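Local coordinates for uncharacterized protein YycE (Bacillus subtilis, PDB 1TWU), which is of unknown function but belongs to the vicinal oxygen chelate superfamily and is a putative glyoxalase or fosfomycin resistance protein, at residues K97-H100 against Q104-E107; T119-D122 against W126-V129. One frame throughout, in Å; residues are numbered along the deposited sequence.

Contact 1: K97-H100 against Q104-E107; sequences KLKH and QEVE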
# COMPACT_ATOMS: atom_id res chain seq x y z
N LYS A 97 14.01 10.28 -14.97
CA LYS A 97 14.45 11.21 -13.93
C LYS A 97 14.96 10.45 -12.71
O LYS A 97 15.97 10.81 -12.11
CB LYS A 97 13.27 12.12 -13.53
CG LYS A 97 13.58 13.07 -12.38
CD LYS A 97 12.36 13.87 -11.98
CE LYS A 97 12.66 14.75 -10.78
NZ LYS A 97 11.47 15.55 -10.34
N LEU A 98 14.25 9.38 -12.34
CA LEU A 98 14.62 8.57 -11.19
C LEU A 98 15.95 7.84 -11.40
O LEU A 98 16.76 7.74 -10.48
CB LEU A 98 13.50 7.56 -10.87
CG LEU A 98 12.17 8.16 -10.41
CD1 LEU A 98 11.15 7.05 -10.23
CD2 LEU A 98 12.34 8.95 -9.12
N LYS A 99 16.17 7.32 -12.60
CA LYS A 99 17.41 6.61 -12.90
C LYS A 99 18.58 7.60 -12.92
O LYS A 99 19.69 7.27 -12.49
CB LYS A 99 17.31 5.88 -14.24
CG LYS A 99 16.20 4.85 -14.30
CD LYS A 99 16.18 4.09 -15.60
CE LYS A 99 17.37 3.18 -15.72
NZ LYS A 99 17.29 2.30 -16.94
N HIS A 100 18.34 8.81 -13.41
CA HIS A 100 19.38 9.83 -13.46
C HIS A 100 19.68 10.37 -12.07
O HIS A 100 20.74 10.94 -11.83
CB HIS A 100 18.97 10.95 -14.41
CG HIS A 100 18.96 10.53 -15.85
ND1 HIS A 100 18.81 11.42 -16.89
CD2 HIS A 100 19.09 9.31 -16.42
CE1 HIS A 100 18.85 10.77 -18.04
NE2 HIS A 100 19.01 9.48 -17.78
N GLN A 104 17.90 2.46 -9.23
CA GLN A 104 18.01 1.29 -10.11
C GLN A 104 16.73 0.80 -10.73
O GLN A 104 15.71 0.68 -10.06
CB GLN A 104 18.59 0.11 -9.34
CG GLN A 104 19.88 0.40 -8.65
CD GLN A 104 21.00 0.65 -9.63
OE1 GLN A 104 21.80 1.57 -9.45
NE2 GLN A 104 21.08 -0.18 -10.67
N GLU A 105 16.79 0.49 -12.02
CA GLU A 105 15.64 -0.09 -12.69
C GLU A 105 15.93 -1.58 -12.54
O GLU A 105 17.07 -2.02 -12.76
CB GLU A 105 15.58 0.26 -14.18
CG GLU A 105 14.29 -0.24 -14.83
CD GLU A 105 14.28 -0.15 -16.35
OE1 GLU A 105 14.72 0.88 -16.90
OE2 GLU A 105 13.80 -1.12 -16.99
N VAL A 106 14.94 -2.36 -12.16
CA VAL A 106 15.16 -3.79 -11.99
C VAL A 106 14.23 -4.61 -12.86
O VAL A 106 13.24 -4.11 -13.40
CB VAL A 106 14.99 -4.22 -10.50
CG1 VAL A 106 16.04 -3.53 -9.65
CG2 VAL A 106 13.60 -3.86 -10.01
N GLU A 107 14.58 -5.88 -13.01
CA GLU A 107 13.81 -6.81 -13.81
C GLU A 107 12.70 -7.38 -12.93
O GLU A 107 12.97 -8.06 -11.94
CB GLU A 107 14.71 -7.94 -14.30
CG GLU A 107 14.32 -8.48 -15.65
CD GLU A 107 14.43 -7.41 -16.72
OE1 GLU A 107 15.57 -7.12 -17.17
OE2 GLU A 107 13.37 -6.85 -17.09
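Lys99 sets out with CG beside its own backbone N and then bends about its CG-CD bond (chi3 70°), while Glu105 turns CG away from its backbone N (chi1 -174°) and runs extended from there. The bend matters: neither CB aims straight at the other segment, yet the lysine tip ends within reach of the carboxylate. There Lys99 NZ donates to Glu105 OE1 at 2.9 Å, a hydrogen-bonded salt bridge. The ammonium group does not lie in the plane of the acid but approaches OE1 from above it, 36° out. Behind the charges, the aliphatic part of the lysine crosses the root of the glutamate at a slant, Lys99 CE standing 3.8 Å from Glu105 CB. In the chain's path this is the step from the end of helix 88-100 into the short edge strand 105-106, part of the C-terminal beta-alpha-beta-beta-beta module of the vicinal oxygen chelate fold. The backbones come nearest at Lys99 and Gln104, CA to CA 6.0 Å, and what joins the segments is this side-chain pair. Both residues are exposed, and water probably screens much of the attraction. Leu98, by contrast, is buried and turns inward to pack on Leu33 and Phe130, whereas Glu105 also lays its side chain against Val118 and Ile120 of the next strand.

Contact 2: T119-D122 against W126-V129; sequences TIED and WRIV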
# COMPACT_ATOMS: atom_id res chain seq x y z
N THR A 119 10.12 -1.04 -13.68
CA THR A 119 10.20 -1.18 -12.23
C THR A 119 11.46 -0.52 -11.68
O THR A 119 12.58 -0.84 -12.09
CB THR A 119 10.19 -2.66 -11.80
OG1 THR A 119 9.01 -3.29 -12.31
CG2 THR A 119 10.21 -2.77 -10.28
N ILE A 120 11.28 0.41 -10.75
CA ILE A 120 12.38 1.12 -10.11
C ILE A 120 12.30 0.83 -8.63
O ILE A 120 11.21 0.88 -8.05
CB ILE A 120 12.25 2.66 -10.30
CG1 ILE A 120 12.09 3.03 -11.78
CG2 ILE A 120 13.45 3.35 -9.67
CD1 ILE A 120 13.22 2.57 -12.69
N GLU A 121 13.42 0.50 -7.99
CA GLU A 121 13.38 0.24 -6.55
C GLU A 121 13.54 1.54 -5.78
O GLU A 121 14.34 2.39 -6.15
CB GLU A 121 14.50 -0.70 -6.13
CG GLU A 121 14.42 -2.09 -6.69
CD GLU A 121 15.41 -3.02 -6.02
OE1 GLU A 121 16.59 -2.62 -5.87
OE2 GLU A 121 15.01 -4.13 -5.63
N ASP A 122 12.78 1.69 -4.70
CA ASP A 122 12.89 2.89 -3.89
C ASP A 122 14.08 2.64 -2.96
O ASP A 122 14.65 1.55 -2.98
CB ASP A 122 11.56 3.18 -3.16
CG ASP A 122 11.40 2.42 -1.84
OD1 ASP A 122 12.11 1.43 -1.58
OD2 ASP A 122 10.52 2.84 -1.06
N TRP A 126 11.44 -1.29 -2.15
CA TRP A 126 10.05 -1.48 -2.51
C TRP A 126 10.03 -1.32 -4.03
O TRP A 126 10.71 -0.44 -4.56
CB TRP A 126 9.17 -0.41 -1.85
CG TRP A 126 7.70 -0.76 -1.84
CD1 TRP A 126 7.14 -2.00 -2.04
CD2 TRP A 126 6.60 0.13 -1.57
NE1 TRP A 126 5.78 -1.94 -1.91
CE2 TRP A 126 5.42 -0.64 -1.63
CE3 TRP A 126 6.51 1.50 -1.29
CZ2 TRP A 126 4.15 -0.09 -1.41
CZ3 TRP A 126 5.25 2.05 -1.07
CH2 TRP A 126 4.09 1.26 -1.13
N ARG A 127 9.30 -2.19 -4.73
CA ARG A 127 9.23 -2.15 -6.19
C ARG A 127 8.18 -1.16 -6.69
O ARG A 127 6.98 -1.37 -6.55
CB ARG A 127 8.92 -3.55 -6.74
CG ARG A 127 9.97 -4.63 -6.47
CD ARG A 127 11.25 -4.37 -7.24
NE ARG A 127 12.33 -5.31 -6.92
CZ ARG A 127 12.58 -6.44 -7.58
NH1 ARG A 127 11.83 -6.81 -8.61
NH2 ARG A 127 13.61 -7.19 -7.23
N ILE A 128 8.65 -0.06 -7.27
CA ILE A 128 7.75 0.96 -7.80
C ILE A 128 7.61 0.70 -9.31
O ILE A 128 8.56 0.85 -10.09
CB ILE A 128 8.31 2.39 -7.55
CG1 ILE A 128 8.80 2.52 -6.10
CG2 ILE A 128 7.22 3.43 -7.80
CD1 ILE A 128 7.77 2.16 -5.06
N VAL A 129 6.41 0.30 -9.71
CA VAL A 129 6.16 -0.01 -11.11
C VAL A 129 5.35 1.06 -11.83
O VAL A 129 4.39 1.62 -11.30
CB VAL A 129 5.42 -1.38 -11.24
CG1 VAL A 129 5.34 -1.81 -12.70
CG2 VAL A 129 6.14 -2.42 -10.41
O HOH W 1 13.32 -5.28 -4.11
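Thr119 spreads its two branches over different neighbours on the strand opposite. Its CG2, anti to the backbone N, lies 3.6 Å from CD of Arg127, and its OG1 sits 3.6 Å from CG2 of Val129, the residue it faces in a non-hydrogen-bonded antiparallel pair. Glu121 lies on the same face and runs alongside Arg127, pointing the same way. Arg127 NE reaches Glu121 OE2 on its anti side at 3.2 Å, a bent salt bridge with the carboxylate and guanidinium planes turned 60° apart. A water 3.0 Å from Arg127 NE accepts from it and donates to Glu121 OE2, so the pair is joined both directly and through water. Strands 117-121 and 127-131 form the beta hairpin that ends the C-terminal beta-alpha-beta-beta-beta module, and its central tie is the reciprocal bonding of Ile120 and Ile128. Their side chains go to the other face, where Ile128 packs on Phe28 and Tyr29 of helix 22-32, a helix of the N-terminal half.

Asp122 fastens the turn. With chi1 at 85° its CG stands between the backbone N and the carbonyl carbon, and OD1 is brought over the start of the returning strand. Trp126 N donates to Asp122 OD1 at 2.9 Å, coming from well above the carboxylate plane (54°). The same oxygen accepts the backbone N of Asp124, making an Asx turn, so two N-H groups grip it, while OD2 is bonded to Tyr29 OH. In return Asp122 N donates to Trp126 O at 3.0 Å, closing the loop from both sides. The carboxylate also rests against CB of Trp126, whose indole leads away from the hairpin to a cation-pi contact with Arg17.

Contact 1 and contact 2 follow one another along the chain and meet in a single sheet, their centres about 8 Å apart. Strand 105-106 lines the outer side of strand 117-121: Val106 N lies 2.8 Å from Thr119 O and Gln104 O lies 3.1 Å from Glu121 N, both probable hydrogen bonds. Glu105, between them, belongs to both: its carboxylate reaches back to Lys99 of the helix while its CG packs 3.3 Å from Thr119 O. Glu105, Ile120 and Ile128 lie on the helix-covered face. Thr119, Glu121 and Arg127 occupy the other, which in relatives of this fold lines the substrate cavity; no ligand or metal takes part in either contact.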